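Local structure of export chaperone SatS (Mycobacterium tuberculosis H37Rv, 6DNM) at residues 149-154 with 163-168. The protein acts as a chaperone for the SecA2 protein export pathway, this part of it being the C-terminal domain. Numbering follows the deposited sequence.
Sequences LGQLVA and GKPTAP
Gln151 and Leu152, neighbours on one turn of helix 148-157, close on the ring of Pro165 and illustrate how a single proline can seat an irregular loop against a helix. Gln151 comes first along the chain. Its CG stands anti to the backbone N (chi1 172°) and the chain runs on extended, which carries the amide out from the helix and past the proline, the two side chains running in opposite directions. The closest approach is made by the amide oxygen: OE1 lies 3.7 Å from Pro165 CB and 3.8 Å from Pro165 CG, a van der Waals approach to ring carbons that have no polar hydrogen to give. Gln151 lies on the exposed side of the contact.

Leu152, next in sequence, is the buried one of the two helix residues. Its CD1 methyl meets Pro165 CG at 3.8 Å, with Pro165 CB a little farther off, so both helix residues press on the same two ring carbons. Here the backbones are nearest, Leu152 CA and Pro165 CA being 6.3 Å apart. The loop joins two consecutive helices, leaving helix 148-157 and doubling back along it before entering helix 170-185, in the helical part of the domain. Leu152 serves both sides of this connection, since it also packs on Ala172 of the second helix, on Phe108 of helix 104-110 and on Pro112. The turn that bears it is held by regular helical bonds, Val153 N to Leu149 O at 2.8 Å and Ala154 N to Gly150 O at 3.0 Å.

Pro165 points its ring at the helix and rests on Tyr155 as well, while its carbonyl O accepts a hydrogen bond from Tyr169 OH. The CB of Lys164 points away from segment 149-154, and Lys164 NZ forms a salt bridge with Asp113.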
ATOM      1  N   LEU A 149     -12.871  14.159   6.406  1.00 13.28           N
ATOM      2  CA  LEU A 149     -12.382  13.110   5.517  1.00 13.31           C
ATOM      3  C   LEU A 149     -12.947  11.745   5.905  1.00 12.58           C
ATOM      4  O   LEU A 149     -13.404  10.990   5.042  1.00 12.80           O
ATOM      5  CB  LEU A 149     -10.857  13.080   5.515  1.00 14.29           C
ATOM      6  CG  LEU A 149     -10.247  11.984   4.644  1.00 14.31           C
ATOM      7  CD1 LEU A 149     -10.604  12.176   3.179  1.00 14.23           C
ATOM      8  CD2 LEU A 149      -8.742  11.943   4.827  1.00 15.52           C
ATOM      9  N   GLY A 150     -12.899  11.401   7.196  1.00 13.09           N
ATOM     10  CA  GLY A 150     -13.404  10.104   7.622  1.00 14.09           C
ATOM     11  C   GLY A 150     -14.878   9.931   7.317  1.00 13.34           C
ATOM     12  O   GLY A 150     -15.316   8.853   6.909  1.00 14.12           O
ATOM     13  N   GLN A 151     -15.656  11.002   7.487  1.00 13.40           N
ATOM     14  CA  GLN A 151     -17.075  10.973   7.144  1.00 14.61           C
ATOM     15  C   GLN A 151     -17.276  10.762   5.641  1.00 13.73           C
ATOM     16  O   GLN A 151     -18.124   9.965   5.215  1.00 14.51           O
ATOM     17  CB  GLN A 151     -17.696  12.290   7.609  1.00 16.90           C
ATOM     18  CG  GLN A 151     -19.109  12.558   7.198  1.00 19.53           C
ATOM     19  CD  GLN A 151     -19.497  13.994   7.508  1.00 21.16           C
ATOM     20  OE1 GLN A 151     -19.516  14.847   6.616  1.00 20.86           O
ATOM     21  NE2 GLN A 151     -19.800  14.275   8.778  1.00 22.87           N
ATOM     22  N   LEU A 152     -16.489  11.455   4.819  1.00 13.98           N
ATOM     23  CA  LEU A 152     -16.622  11.324   3.370  1.00 14.03           C
ATOM     24  C   LEU A 152     -16.224   9.927   2.896  1.00 13.63           C
ATOM     25  O   LEU A 152     -16.920   9.317   2.071  1.00 14.77           O
ATOM     26  CB  LEU A 152     -15.782  12.405   2.690  1.00 14.66           C
ATOM     27  CG  LEU A 152     -15.902  12.565   1.173  1.00 16.64           C
ATOM     28  CD1 LEU A 152     -17.353  12.566   0.713  1.00 19.48           C
ATOM     29  CD2 LEU A 152     -15.202  13.845   0.738  1.00 17.92           C
ATOM     30  N   VAL A 153     -15.105   9.410   3.404  1.00 12.31           N
ATOM     31  CA  VAL A 153     -14.665   8.065   3.049  1.00 13.84           C
ATOM     32  C   VAL A 153     -15.722   7.037   3.436  1.00 13.04           C
ATOM     33  O   VAL A 153     -16.074   6.159   2.639  1.00 13.96           O
ATOM     34  CB  VAL A 153     -13.311   7.776   3.714  1.00 13.82           C
ATOM     35  CG1 VAL A 153     -12.954   6.290   3.597  1.00 15.11           C
ATOM     36  CG2 VAL A 153     -12.237   8.653   3.089  1.00 13.27           C
ATOM     37  N   ALA A 154     -16.244   7.125   4.668  1.00 13.47           N
ATOM     38  CA  ALA A 154     -17.243   6.152   5.108  1.00 13.89           C
ATOM     39  C   ALA A 154     -18.470   6.189   4.204  1.00 13.87           C
ATOM     40  O   ALA A 154     -19.030   5.142   3.856  1.00 15.04           O
ATOM     41  CB  ALA A 154     -17.614   6.386   6.576  1.00 15.04           C
ATOM     42  N   GLY A 163     -26.308   9.414   4.392  1.00 26.12           N
ATOM     43  CA  GLY A 163     -25.767  10.598   5.030  1.00 27.98           C
ATOM     44  C   GLY A 163     -24.758  11.300   4.147  1.00 29.22           C
ATOM     45  O   GLY A 163     -23.560  11.304   4.448  1.00 30.54           O
ATOM     46  N   LYS A 164     -25.222  11.892   3.053  1.00 29.33           N
ATOM     47  CA  LYS A 164     -24.299  12.413   2.046  1.00 27.73           C
ATOM     48  C   LYS A 164     -23.661  13.720   2.507  1.00 24.70           C
ATOM     49  O   LYS A 164     -24.378  14.691   2.779  1.00 25.84           O
ATOM     50  CB  LYS A 164     -25.009  12.617   0.713  1.00 29.94           C
ATOM     51  CG  LYS A 164     -24.124  13.244  -0.350  1.00 31.84           C
ATOM     52  CD  LYS A 164     -24.895  13.530  -1.625  1.00 33.77           C
ATOM     53  CE  LYS A 164     -24.068  13.218  -2.857  1.00 35.97           C
ATOM     54  NZ  LYS A 164     -24.939  12.875  -4.021  1.00 37.43           N
ATOM     55  N   PRO A 165     -22.338  13.785   2.605  1.00 21.69           N
ATOM     56  CA  PRO A 165     -21.687  15.062   2.927  1.00 20.28           C
ATOM     57  C   PRO A 165     -21.980  16.082   1.843  1.00 20.22           C
ATOM     58  O   PRO A 165     -22.057  15.749   0.659  1.00 20.26           O
ATOM     59  CB  PRO A 165     -20.198  14.693   2.948  1.00 21.54           C
ATOM     60  CG  PRO A 165     -20.169  13.230   3.204  1.00 22.28           C
ATOM     61  CD  PRO A 165     -21.374  12.678   2.504  1.00 22.44           C
ATOM     62  N   THR A 166     -22.143  17.334   2.257  1.00 20.98           N
ATOM     63  CA  THR A 166     -22.591  18.396   1.370  1.00 21.37           C
ATOM     64  C   THR A 166     -21.460  19.378   1.078  1.00 19.29           C
ATOM     65  O   THR A 166     -20.568  19.597   1.903  1.00 18.88           O
ATOM     66  CB  THR A 166     -23.788  19.137   1.980  1.00 24.10           C
ATOM     67  OG1 THR A 166     -23.513  19.439   3.351  1.00 26.56           O
ATOM     68  CG2 THR A 166     -25.030  18.256   1.921  1.00 25.77           C
ATOM     69  N   ALA A 167     -21.509  19.971  -0.113  1.00 18.85           N
ATOM     70  CA  ALA A 167     -20.457  20.867  -0.568  1.00 18.63           C
ATOM     71  C   ALA A 167     -20.402  22.128   0.297  1.00 17.98           C
ATOM     72  O   ALA A 167     -21.415  22.549   0.866  1.00 19.79           O
ATOM     73  CB  ALA A 167     -20.729  21.276  -2.012  1.00 19.51           C
ATOM     74  N   PRO A 168     -19.225  22.766   0.404  1.00 16.70           N
ATOM     75  CA  PRO A 168     -17.965  22.359  -0.229  1.00 16.72           C
ATOM     76  C   PRO A 168     -17.228  21.274   0.537  1.00 15.56           C
ATOM     77  O   PRO A 168     -17.548  20.969   1.691  1.00 15.78           O
ATOM     78  CB  PRO A 168     -17.146  23.649  -0.231  1.00 19.70           C
ATOM     79  CG  PRO A 168     -17.629  24.388   0.933  1.00 19.11           C
ATOM     80  CD  PRO A 168     -19.096  24.072   1.077  1.00 17.91           C
TER